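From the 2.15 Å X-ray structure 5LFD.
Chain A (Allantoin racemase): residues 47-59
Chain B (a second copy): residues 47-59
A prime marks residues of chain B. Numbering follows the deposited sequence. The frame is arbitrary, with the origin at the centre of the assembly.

Chain A 47-59: NFESYLAAIAVMD
Chain B 47-59: NFESYLAAIAVMD

A single water joins the two helices at the centre of an otherwise apolar contact: it donates to Tyr51 O at 2.7 Å and to Tyr51′ O at 2.8 Å, and no direct hydrogen bond crosses between the stretches. Each carbonyl also takes a helical bond, but a weak one: Ile55 N to Tyr51 O and Ile55′ N to Tyr51′ O are both 3.4 Å.

Residues 47-59 are helical in both chains, phi running from -82° to -51° and psi from -55° to -25°, with regular bonds such as Ala56 N to Leu52 O at 2.8 Å. The axes approach to 9.0 Å, and their N-to-C directions differ by 128°, closer to antiparallel than to parallel. The register pairs Leu52 CA with Ile55′ CA at 6.3 Å and Ile55 CA with Leu52′ CA at 6.4 Å.

The near-twofold match breaks at isoleucine. Ile55 has chi1 -98°, between wells, and chi2 -54° (m); Ile55′ is p, t (69°, -175°). Ile55 CG2 lies 3.0 Å from Ile55′ CD1, which is too short for relaxed packing of two carbons. Ile55 nonetheless sits as a knob among Phe48′, Tyr51′, Leu52′ and Ile55′.

Both tyrosines are m (chi1 -81° and -80°, chi2 -58°) and meet edge to edge, Tyr51 CD1 to Tyr51′ CD1 at 3.9 Å. Ala54′ CB covers one face of the Tyr51 ring, 4.0 Å from Tyr51 CD1.

Farther out, Met58 and Met58′ (m, t, with chi3 -125° and -131°) each reach two rings. Met58 CE is 3.7 Å from Tyr51′ CD2, and Met58′ CE is 3.7 Å from Tyr51 CD2. Their sulfurs meet the phenylalanines, both t, at the ring edge: Met58 SD to Phe48′ CD1 is 3.7 Å, Met58′ SD to Phe48 CD1 3.9 Å.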

# COMPACT_ATOMS: atom_id res chain seq x y z
N ASN A 47 7.54 -11.24 -22.06
CA ASN A 47 8.47 -11.64 -21.02
C ASN A 47 9.65 -12.45 -21.57
O ASN A 47 10.80 -12.22 -21.18
CB ASN A 47 7.75 -12.46 -19.95
CG ASN A 47 6.60 -11.68 -19.32
OD1 ASN A 47 6.81 -10.92 -18.36
ND2 ASN A 47 5.40 -11.78 -19.93
N PHE A 48 9.34 -13.38 -22.46
CA PHE A 48 10.36 -14.25 -23.03
C PHE A 48 11.43 -13.37 -23.72
O PHE A 48 12.59 -13.47 -23.41
CB PHE A 48 9.80 -15.26 -24.03
CG PHE A 48 10.84 -15.78 -24.98
CD1 PHE A 48 12.00 -16.40 -24.49
CD2 PHE A 48 10.72 -15.59 -26.34
CE1 PHE A 48 13.01 -16.84 -25.37
CE2 PHE A 48 11.69 -16.04 -27.23
CZ PHE A 48 12.83 -16.67 -26.74
N GLU A 49 11.01 -12.51 -24.61
CA GLU A 49 11.92 -11.64 -25.35
C GLU A 49 12.54 -10.59 -24.43
O GLU A 49 13.66 -10.16 -24.69
CB GLU A 49 11.18 -11.00 -26.52
CG GLU A 49 10.61 -12.04 -27.50
CD GLU A 49 9.71 -11.45 -28.56
OE1 GLU A 49 9.41 -10.24 -28.50
OE2 GLU A 49 9.28 -12.19 -29.46
N SER A 50 11.84 -10.22 -23.34
CA SER A 50 12.40 -9.27 -22.38
C SER A 50 13.57 -9.87 -21.62
O SER A 50 14.59 -9.22 -21.38
CB SER A 50 11.35 -8.75 -21.39
OG SER A 50 11.98 -7.89 -20.44
N TYR A 51 13.41 -11.11 -21.21
CA TYR A 51 14.50 -11.80 -20.49
C TYR A 51 15.67 -12.11 -21.44
O TYR A 51 16.84 -12.02 -21.08
CB TYR A 51 13.98 -13.10 -19.87
CG TYR A 51 13.22 -12.94 -18.54
CD1 TYR A 51 13.82 -12.33 -17.42
CD2 TYR A 51 11.93 -13.47 -18.39
CE1 TYR A 51 13.15 -12.22 -16.22
CE2 TYR A 51 11.24 -13.36 -17.18
CZ TYR A 51 11.85 -12.74 -16.11
OH TYR A 51 11.14 -12.66 -14.91
N LEU A 52 15.36 -12.51 -22.64
CA LEU A 52 16.44 -12.74 -23.59
C LEU A 52 17.21 -11.41 -23.81
O LEU A 52 18.44 -11.38 -23.74
CB LEU A 52 15.84 -13.27 -24.89
CG LEU A 52 16.77 -13.65 -26.04
CD1 LEU A 52 17.61 -14.85 -25.61
CD2 LEU A 52 15.96 -13.95 -27.29
N ALA A 53 16.47 -10.31 -24.01
CA ALA A 53 17.07 -8.98 -24.24
C ALA A 53 17.89 -8.55 -23.03
O ALA A 53 18.92 -7.90 -23.18
CB ALA A 53 15.99 -7.94 -24.54
N ALA A 54 17.46 -8.92 -21.83
CA ALA A 54 18.22 -8.54 -20.62
C ALA A 54 19.64 -9.02 -20.75
O ALA A 54 20.60 -8.31 -20.49
CB ALA A 54 17.58 -9.12 -19.34
N ILE A 55 19.77 -10.28 -21.11
CA ILE A 55 21.03 -10.98 -21.10
C ILE A 55 21.80 -10.57 -22.39
O ILE A 55 23.00 -10.39 -22.37
CB ILE A 55 20.72 -12.50 -20.93
CG1 ILE A 55 20.87 -12.92 -19.47
CG2 ILE A 55 21.53 -13.37 -21.86
CD1 ILE A 55 22.20 -12.57 -18.86
N ALA A 56 21.07 -10.34 -23.48
CA ALA A 56 21.66 -9.89 -24.74
C ALA A 56 22.32 -8.50 -24.58
O ALA A 56 23.44 -8.26 -25.07
CB ALA A 56 20.61 -9.85 -25.82
N VAL A 57 21.64 -7.62 -23.85
CA VAL A 57 22.20 -6.31 -23.48
C VAL A 57 23.45 -6.44 -22.63
O VAL A 57 24.42 -5.75 -22.89
CB VAL A 57 21.13 -5.47 -22.77
CG1 VAL A 57 21.74 -4.35 -21.97
CG2 VAL A 57 20.14 -4.98 -23.81
N MET A 58 23.45 -7.32 -21.63
CA MET A 58 24.58 -7.42 -20.74
C MET A 58 25.78 -7.96 -21.54
O MET A 58 26.90 -7.48 -21.42
CB MET A 58 24.29 -8.34 -19.54
CG MET A 58 23.28 -7.85 -18.53
SD MET A 58 22.98 -9.00 -17.15
CE MET A 58 21.20 -9.11 -17.36
N ASP A 59 25.54 -8.99 -22.34
CA ASP A 59 26.57 -9.60 -23.15
C ASP A 59 27.19 -8.48 -24.02
O ASP A 59 28.40 -8.27 -24.00
CB ASP A 59 25.97 -10.76 -23.97
CG ASP A 59 26.89 -11.25 -25.11
OD1 ASP A 59 26.59 -11.10 -26.34
OD2 ASP A 59 27.94 -11.77 -24.74
N ASN B 47 21.45 -10.80 -9.20
CA ASN B 47 20.69 -10.41 -10.37
C ASN B 47 21.30 -10.92 -11.67
O ASN B 47 20.59 -11.50 -12.48
CB ASN B 47 20.47 -8.88 -10.40
CG ASN B 47 19.81 -8.38 -9.13
OD1 ASN B 47 18.58 -8.50 -8.95
ND2 ASN B 47 20.63 -7.86 -8.21
N PHE B 48 22.61 -10.73 -11.86
CA PHE B 48 23.21 -11.16 -13.14
C PHE B 48 22.97 -12.66 -13.31
O PHE B 48 22.47 -13.11 -14.33
CB PHE B 48 24.71 -10.85 -13.25
CG PHE B 48 25.46 -11.73 -14.28
CD1 PHE B 48 25.24 -11.58 -15.65
CD2 PHE B 48 26.38 -12.71 -13.87
CE1 PHE B 48 25.89 -12.37 -16.60
CE2 PHE B 48 27.04 -13.49 -14.80
CZ PHE B 48 26.80 -13.32 -16.16
N GLU B 49 23.33 -13.44 -12.31
CA GLU B 49 23.23 -14.89 -12.44
C GLU B 49 21.75 -15.37 -12.55
O GLU B 49 21.41 -16.35 -13.24
CB GLU B 49 23.97 -15.52 -11.26
CG GLU B 49 25.49 -15.41 -11.42
CD GLU B 49 26.24 -15.63 -10.13
OE1 GLU B 49 25.63 -16.15 -9.16
OE2 GLU B 49 27.47 -15.31 -10.08
N SER B 50 20.86 -14.66 -11.88
CA SER B 50 19.45 -14.92 -11.98
C SER B 50 18.85 -14.70 -13.41
O SER B 50 18.03 -15.49 -13.89
CB SER B 50 18.74 -14.08 -10.91
OG SER B 50 17.36 -14.14 -11.15
N TYR B 51 19.25 -13.63 -14.08
CA TYR B 51 18.78 -13.36 -15.40
C TYR B 51 19.42 -14.36 -16.38
O TYR B 51 18.80 -14.75 -17.40
CB TYR B 51 19.17 -11.93 -15.81
CG TYR B 51 18.25 -10.82 -15.25
CD1 TYR B 51 16.87 -10.83 -15.52
CD2 TYR B 51 18.79 -9.71 -14.56
CE1 TYR B 51 16.04 -9.80 -15.07
CE2 TYR B 51 17.97 -8.67 -14.09
CZ TYR B 51 16.57 -8.72 -14.34
OH TYR B 51 15.70 -7.72 -13.91
N LEU B 52 20.67 -14.75 -16.12
CA LEU B 52 21.29 -15.80 -16.97
C LEU B 52 20.52 -17.11 -16.76
O LEU B 52 20.16 -17.79 -17.70
CB LEU B 52 22.76 -15.99 -16.63
CG LEU B 52 23.43 -16.93 -17.66
CD1 LEU B 52 23.34 -16.56 -19.15
CD2 LEU B 52 24.85 -17.13 -17.32
N ALA B 53 20.18 -17.41 -15.52
CA ALA B 53 19.40 -18.61 -15.20
C ALA B 53 17.99 -18.60 -15.76
O ALA B 53 17.48 -19.68 -16.15
CB ALA B 53 19.34 -18.85 -13.68
N ALA B 54 17.34 -17.45 -15.77
CA ALA B 54 16.05 -17.35 -16.46
C ALA B 54 16.17 -17.89 -17.90
O ALA B 54 15.37 -18.74 -18.29
CB ALA B 54 15.43 -15.92 -16.46
N ILE B 55 17.13 -17.46 -18.69
CA ILE B 55 17.12 -17.95 -20.05
C ILE B 55 17.74 -19.33 -20.22
O ILE B 55 17.39 -20.06 -21.16
CB ILE B 55 17.68 -16.99 -21.13
CG1 ILE B 55 19.17 -16.80 -21.01
CG2 ILE B 55 16.98 -15.65 -21.09
CD1 ILE B 55 19.65 -15.75 -22.00
N ALA B 56 18.64 -19.67 -19.32
CA ALA B 56 19.16 -21.03 -19.20
C ALA B 56 18.04 -22.09 -19.04
O ALA B 56 17.92 -23.05 -19.84
CB ALA B 56 20.13 -21.10 -18.03
N VAL B 57 17.19 -21.87 -18.03
CA VAL B 57 16.00 -22.68 -17.79
C VAL B 57 15.05 -22.71 -18.98
O VAL B 57 14.61 -23.78 -19.35
CB VAL B 57 15.29 -22.25 -16.48
CG1 VAL B 57 13.94 -22.93 -16.29
CG2 VAL B 57 16.19 -22.53 -15.30
N MET B 58 14.74 -21.58 -19.60
CA MET B 58 13.82 -21.67 -20.73
C MET B 58 14.50 -22.42 -21.90
O MET B 58 13.83 -23.16 -22.63
CB MET B 58 13.36 -20.29 -21.22
CG MET B 58 12.59 -19.43 -20.18
SD MET B 58 12.28 -17.76 -20.87
CE MET B 58 12.88 -16.86 -19.45
N ASP B 59 15.81 -22.21 -22.09
CA ASP B 59 16.56 -22.95 -23.13
C ASP B 59 16.50 -24.46 -22.82
O ASP B 59 16.38 -25.29 -23.72
CB ASP B 59 18.02 -22.47 -23.17
CG ASP B 59 18.90 -23.31 -24.10
OD1 ASP B 59 19.74 -24.09 -23.62
OD2 ASP B 59 18.75 -23.16 -25.30
O HOH W 1 17.10 -12.89 -18.53